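Local coordinates for protein RNA 2'-o-ribose methyltransferase (Thermus thermophilus, PDB 1IPA) that probably binds RNA and transfers a methyl group to the 2'-O of a ribose, as a knotted SpoU-type (TrmH family) methyltransferase, at residues 116-122 / 142-148; 189-195 / 228-234. All coordinates share one frame. Residues are numbered along the deposited sequence.

Contact 1: 116-122 / 142-148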
loop_
_atom_site.group_PDB
_atom_site.type_symbol
_atom_site.label_atom_id
_atom_site.label_comp_id
_atom_site.label_asym_id
_atom_site.label_seq_id
_atom_site.Cartn_x
_atom_site.Cartn_y
_atom_site.Cartn_z
ATOM N N ALA A 116 -4.962 -7.413 17.547
ATOM C CA ALA A 116 -4.519 -6.315 16.693
ATOM C C ALA A 116 -3.040 -5.949 16.589
ATOM O O ALA A 116 -2.428 -5.494 17.554
ATOM C CB ALA A 116 -5.298 -5.071 17.042
ATOM N N LEU A 117 -2.478 -6.134 15.401
ATOM C CA LEU A 117 -1.098 -5.747 15.135
ATOM C C LEU A 117 -1.247 -4.550 14.191
ATOM O O LEU A 117 -1.655 -4.695 13.045
ATOM C CB LEU A 117 -0.324 -6.877 14.450
ATOM C CG LEU A 117 1.100 -6.520 14.005
ATOM C CD1 LEU A 117 1.936 -6.055 15.199
ATOM C CD2 LEU A 117 1.735 -7.732 13.345
ATOM N N ILE A 118 -0.921 -3.368 14.693
ATOM C CA ILE A 118 -1.070 -2.143 13.931
ATOM C C ILE A 118 0.235 -1.425 13.615
ATOM O O ILE A 118 1.093 -1.253 14.482
ATOM C CB ILE A 118 -2.011 -1.174 14.693
ATOM C CG1 ILE A 118 -3.432 -1.746 14.699
ATOM C CG2 ILE A 118 -1.989 0.202 14.064
ATOM C CD1 ILE A 118 -4.333 -1.140 15.745
ATOM N N LEU A 119 0.375 -1.002 12.364
ATOM C CA LEU A 119 1.567 -0.276 11.950
ATOM C C LEU A 119 1.210 1.184 11.749
ATOM O O LEU A 119 0.303 1.498 10.996
ATOM C CB LEU A 119 2.125 -0.835 10.637
ATOM C CG LEU A 119 3.286 -0.039 10.026
ATOM C CD1 LEU A 119 4.458 -0.071 10.984
ATOM C CD2 LEU A 119 3.684 -0.630 8.678
ATOM N N VAL A 120 1.909 2.073 12.436
ATOM C CA VAL A 120 1.659 3.496 12.280
ATOM C C VAL A 120 2.839 4.082 11.511
ATOM O O VAL A 120 3.968 4.086 12.000
ATOM C CB VAL A 120 1.532 4.207 13.650
ATOM C CG1 VAL A 120 1.244 5.685 13.449
ATOM C CG2 VAL A 120 0.414 3.575 14.463
ATOM N N ALA A 121 2.581 4.556 10.297
ATOM C CA ALA A 121 3.634 5.139 9.483
ATOM C C ALA A 121 3.538 6.658 9.533
ATOM O O ALA A 121 2.494 7.239 9.240
ATOM C CB ALA A 121 3.524 4.640 8.051
ATOM N N VAL A 122 4.640 7.292 9.911
ATOM C CA VAL A 122 4.708 8.746 10.037
ATOM C C VAL A 122 5.636 9.366 8.993
ATOM O O VAL A 122 6.758 8.895 8.794
ATOM C CB VAL A 122 5.231 9.147 11.441
ATOM C CG1 VAL A 122 5.302 10.661 11.562
ATOM C CG2 VAL A 122 4.338 8.543 12.526
ATOM N N ALA A 142 -0.369 -7.667 9.686
ATOM C CA ALA A 142 -0.906 -6.521 10.393
ATOM C C ALA A 142 -2.410 -6.431 10.157
ATOM O O ALA A 142 -2.913 -6.821 9.100
ATOM C CB ALA A 142 -0.236 -5.261 9.915
ATOM N N GLU A 143 -3.120 -5.912 11.148
ATOM C CA GLU A 143 -4.562 -5.749 11.048
ATOM C C GLU A 143 -4.886 -4.421 10.365
ATOM O O GLU A 143 -5.929 -4.265 9.733
ATOM C CB GLU A 143 -5.183 -5.776 12.446
ATOM C CG GLU A 143 -6.693 -5.883 12.450
ATOM C CD GLU A 143 -7.260 -5.929 13.847
ATOM O OE1 GLU A 143 -7.011 -6.920 14.556
ATOM O OE2 GLU A 143 -7.948 -4.970 14.244
ATOM N N ALA A 144 -3.983 -3.460 10.482
ATOM C CA ALA A 144 -4.214 -2.169 9.866
ATOM C C ALA A 144 -2.953 -1.342 9.800
ATOM O O ALA A 144 -2.017 -1.549 10.570
ATOM C CB ALA A 144 -5.282 -1.402 10.649
ATOM N N VAL A 145 -2.942 -0.400 8.869
ATOM C CA VAL A 145 -1.818 0.509 8.722
ATOM C C VAL A 145 -2.384 1.897 8.873
ATOM O O VAL A 145 -3.223 2.323 8.082
ATOM C CB VAL A 145 -1.152 0.411 7.341
ATOM C CG1 VAL A 145 -0.080 1.485 7.212
ATOM C CG2 VAL A 145 -0.542 -0.961 7.159
ATOM N N LEU A 146 -1.951 2.601 9.904
ATOM C CA LEU A 146 -2.442 3.943 10.104
ATOM C C LEU A 146 -1.368 4.880 9.608
ATOM O O LEU A 146 -0.255 4.903 10.136
ATOM C CB LEU A 146 -2.744 4.195 11.584
ATOM C CG LEU A 146 -3.670 3.162 12.222
ATOM C CD1 LEU A 146 -3.976 3.572 13.652
ATOM C CD2 LEU A 146 -4.952 3.042 11.402
ATOM N N VAL A 147 -1.707 5.637 8.572
ATOM C CA VAL A 147 -0.784 6.587 7.988
ATOM C C VAL A 147 -1.059 7.996 8.508
ATOM O O VAL A 147 -2.155 8.541 8.325
ATOM C CB VAL A 147 -0.901 6.594 6.455
ATOM C CG1 VAL A 147 0.073 7.609 5.868
ATOM C CG2 VAL A 147 -0.622 5.192 5.909
ATOM N N ALA A 148 -0.063 8.576 9.166
ATOM C CA ALA A 148 -0.194 9.921 9.692
ATOM C C ALA A 148 0.265 10.888 8.617
ATOM O O ALA A 148 1.423 11.286 8.607
ATOM C CB ALA A 148 0.660 10.088 10.947
#
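Two adjacent parallel strands meet here in the six-stranded parallel sheet of the SpoU-family methyltransferase domain, as the two arms of a β-α-β unit: strand 117-122 leads into helix 127-140, which returns the chain to strand 144-148. The strand axes come within 4.7 Å at 20°, and I118 to V122 pair with A144 to A148 without a break in register. Four backbone hydrogen bonds follow the regular parallel alternation: A144 O accepts from L119 N (3.0 Å), L119 O from L146 N (2.7 Å), L146 O from A121 N (2.9 Å) and A121 O from A148 N (2.9 Å). E143 N to L117 O (2.7 Å) is an irregular bond at the entrance, one residue out of the pattern. CA-H...O contacts lie between them, the shortest from V120 CA to L146 O at 3.2 Å.

Side chains alternate between two faces. I118, V120, V122, A144, L146 and A148 share one, where W182 of helix 176-185 packs on I118 and L146; L146 CG approaches I118 CG2 to 3.9 Å. L119, A121, V145 and V147 share the other. There V145 meets helix 127-140 and L119 touches both that helix and helix 246-261, so the sheet is sandwiched in the Rossmann-like α/β manner reported for this enzyme. Strand 210-214 hydrogen-bonds to the far edge of 116-122, making it interior. E143 extends its side chain across to the start of the first strand, and its carboxylate hydrogen-bonds to S113 (OE1) and Y110 (OE2); E143 OE1 lies 3.3 Å from A116 CA and 3.5 Å from A116 CB.

Contact 2: 189-195 / 228-234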
loop_
_atom_site.group_PDB
_atom_site.type_symbol
_atom_site.label_atom_id
_atom_site.label_comp_id
_atom_site.label_asym_id
_atom_site.label_seq_id
_atom_site.Cartn_x
_atom_site.Cartn_y
_atom_site.Cartn_z
ATOM N N PRO A 189 -1.367 0.124 23.502
ATOM C CA PRO A 189 0.065 0.315 23.767
ATOM C C PRO A 189 0.810 0.699 22.487
ATOM O O PRO A 189 0.532 0.179 21.406
ATOM C CB PRO A 189 0.504 -1.037 24.348
ATOM C CG PRO A 189 -0.530 -2.000 23.848
ATOM C CD PRO A 189 -1.813 -1.210 23.932
ATOM N N LEU A 190 1.745 1.629 22.617
ATOM C CA LEU A 190 2.504 2.110 21.482
ATOM C C LEU A 190 4.007 1.931 21.662
ATOM O O LEU A 190 4.557 2.276 22.702
ATOM C CB LEU A 190 2.177 3.584 21.251
ATOM C CG LEU A 190 3.030 4.385 20.256
ATOM C CD1 LEU A 190 2.832 3.877 18.831
ATOM C CD2 LEU A 190 2.648 5.865 20.355
ATOM N N VAL A 191 4.655 1.382 20.638
ATOM C CA VAL A 191 6.103 1.166 20.623
ATOM C C VAL A 191 6.653 2.066 19.515
ATOM O O VAL A 191 6.295 1.915 18.344
ATOM C CB VAL A 191 6.450 -0.314 20.291
ATOM C CG1 VAL A 191 7.967 -0.490 20.136
ATOM C CG2 VAL A 191 5.913 -1.234 21.375
ATOM N N ALA A 192 7.499 3.019 19.877
ATOM C CA ALA A 192 8.059 3.927 18.885
ATOM C C ALA A 192 9.476 3.522 18.494
ATOM O O ALA A 192 10.282 3.155 19.343
ATOM C CB ALA A 192 8.052 5.357 19.416
ATOM N N THR A 193 9.765 3.591 17.200
ATOM C CA THR A 193 11.074 3.238 16.672
ATOM C C THR A 193 11.933 4.499 16.527
ATOM O O THR A 193 11.497 5.498 15.956
ATOM C CB THR A 193 10.939 2.551 15.282
ATOM O OG1 THR A 193 10.045 1.434 15.382
ATOM C CG2 THR A 193 12.291 2.052 14.789
ATOM N N THR A 194 13.145 4.451 17.070
ATOM C CA THR A 194 14.083 5.566 16.991
ATOM C C THR A 194 15.503 5.023 17.024
ATOM O O THR A 194 15.781 4.034 17.706
ATOM C CB THR A 194 13.929 6.551 18.178
ATOM O OG1 THR A 194 13.928 5.824 19.413
ATOM C CG2 THR A 194 12.645 7.325 18.062
ATOM N N PRO A 195 16.424 5.662 16.286
ATOM C CA PRO A 195 17.814 5.199 16.272
ATOM C C PRO A 195 18.538 5.454 17.596
ATOM O O PRO A 195 19.555 4.833 17.877
ATOM C CB PRO A 195 18.419 5.980 15.110
ATOM C CG PRO A 195 17.651 7.278 15.158
ATOM C CD PRO A 195 16.236 6.788 15.356
ATOM N N ALA A 228 4.540 9.739 23.871
ATOM C CA ALA A 228 3.307 8.963 23.923
ATOM C C ALA A 228 3.527 7.456 23.961
ATOM O O ALA A 228 2.632 6.707 24.353
ATOM C CB ALA A 228 2.420 9.321 22.743
ATOM N N ALA A 229 4.711 7.006 23.570
ATOM C CA ALA A 229 5.002 5.573 23.541
ATOM C C ALA A 229 5.247 4.941 24.904
ATOM O O ALA A 229 5.827 5.559 25.787
ATOM C CB ALA A 229 6.204 5.309 22.639
ATOM N N GLN A 230 4.796 3.699 25.061
ATOM C CA GLN A 230 5.005 2.957 26.296
ATOM C C GLN A 230 6.428 2.403 26.259
ATOM O O GLN A 230 7.036 2.136 27.297
ATOM C CB GLN A 230 4.018 1.789 26.408
ATOM C CG GLN A 230 2.636 2.147 26.941
ATOM C CD GLN A 230 1.954 3.237 26.137
ATOM O OE1 GLN A 230 1.793 4.358 26.612
ATOM N NE2 GLN A 230 1.554 2.914 24.916
ATOM N N THR A 231 6.953 2.232 25.051
ATOM C CA THR A 231 8.297 1.708 24.872
ATOM C C THR A 231 8.931 2.313 23.630
ATOM O O THR A 231 8.257 2.525 22.626
ATOM C CB THR A 231 8.292 0.174 24.678
ATOM O OG1 THR A 231 7.473 -0.443 25.678
ATOM C CG2 THR A 231 9.709 -0.371 24.787
ATOM N N GLN A 232 10.225 2.594 23.704
ATOM C CA GLN A 232 10.960 3.136 22.575
ATOM C C GLN A 232 11.982 2.082 22.206
ATOM O O GLN A 232 12.638 1.503 23.072
ATOM C CB GLN A 232 11.634 4.448 22.945
ATOM C CG GLN A 232 10.695 5.627 22.809
ATOM C CD GLN A 232 11.227 6.875 23.470
ATOM O OE1 GLN A 232 12.355 7.309 23.201
ATOM N NE2 GLN A 232 10.414 7.467 24.335
ATOM N N VAL A 233 12.130 1.840 20.915
ATOM C CA VAL A 233 13.009 0.783 20.476
ATOM C C VAL A 233 13.796 1.118 19.199
ATOM O O VAL A 233 13.424 2.010 18.439
ATOM C CB VAL A 233 12.127 -0.486 20.297
ATOM C CG1 VAL A 233 12.039 -0.881 18.836
ATOM C CG2 VAL A 233 12.616 -1.593 21.189
ATOM N N ARG A 234 14.887 0.401 18.963
ATOM C CA ARG A 234 15.672 0.657 17.765
ATOM C C ARG A 234 16.051 -0.595 16.995
ATOM O O ARG A 234 16.109 -1.702 17.542
ATOM C CB ARG A 234 16.943 1.448 18.095
ATOM C CG ARG A 234 18.086 0.617 18.644
ATOM C CD ARG A 234 19.356 1.440 18.746
ATOM N NE ARG A 234 20.505 0.572 18.929
ATOM C CZ ARG A 234 20.757 -0.088 20.048
ATOM N NH1 ARG A 234 19.946 0.038 21.087
ATOM N NH2 ARG A 234 21.797 -0.903 20.114
#
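V233 O and T194 N form one of the best-aligned hydrogen bonds between 189-195 and 228-234, at 2.8 Å with an N-H...O angle of 164°. Before it along the strands come V233 N to A192 O (2.8 Å, 161°) and A192 N to T231 O (2.9 Å, 157°). At L190 O the regular partner, T231 N, is only weakly bonded at 3.4 Å, because Q230 N takes the closer place at 2.8 Å. CA-H...O contacts supplement these bonds: V191 CA lies 3.2 Å from T231 O and Q232 CA 3.3 Å from A192 O.

From A192 N-T231 O to T194 N-V233 O the alternation is that of parallel strands, with axes 4.6 Å apart at 28° and V191, A192 and T193 in register with T231, Q232 and V233. Strand 231-233 is the outermost strand at this end of the SpoU-family parallel sheet. Strand 190-193 is internal, since V191 and T193 also bond through their backbones to A213 of strand 210-214.

V191, T193, T231 and V233 point to one face, where V191 CG1 packs against V233 CB at 4.2 Å. T193 turns its hydroxyl to A213 O. A192 and Q232 point to the other face, which helix 223-228 flanks by placing L226 against both. The chain leaving that helix also adds A229, whose CB lies 3.7 Å from A192 CB and 4.1 Å from L190 CG. Farther out, L190 CD2 reaches A228 CB at 4.2 Å. Beyond the opposite end of the pairing the R234 side chain passes P195, with CD 3.5 Å from P195 O, before its end leads away, and R234 NH1 hydrogen-bonds to A197 O.

How the contacts relate
Both contacts belong to one six-stranded parallel sheet, whose order is 171-174, 144-148, 117-122, 210-214, 190-193, 231-233. Strand 210-214 separates the two pairs, hydrogen-bonding to 117-122 along one edge and to 190-193 along the other. The contact centres lie 14 Å apart and their nearest atoms about 5 Å apart, without touching. Along the chain they are in series, contact 1 closing before contact 2 opens, and helix 176-185 reaches both through side-chain packing. Contact 1 is nearly all buried near the middle of the sheet, whereas contact 2 includes one of its two outermost strands within this chain. Together they help build the SpoU methyltransferase domain, an enzyme architecture reported to contain a deep trefoil knot.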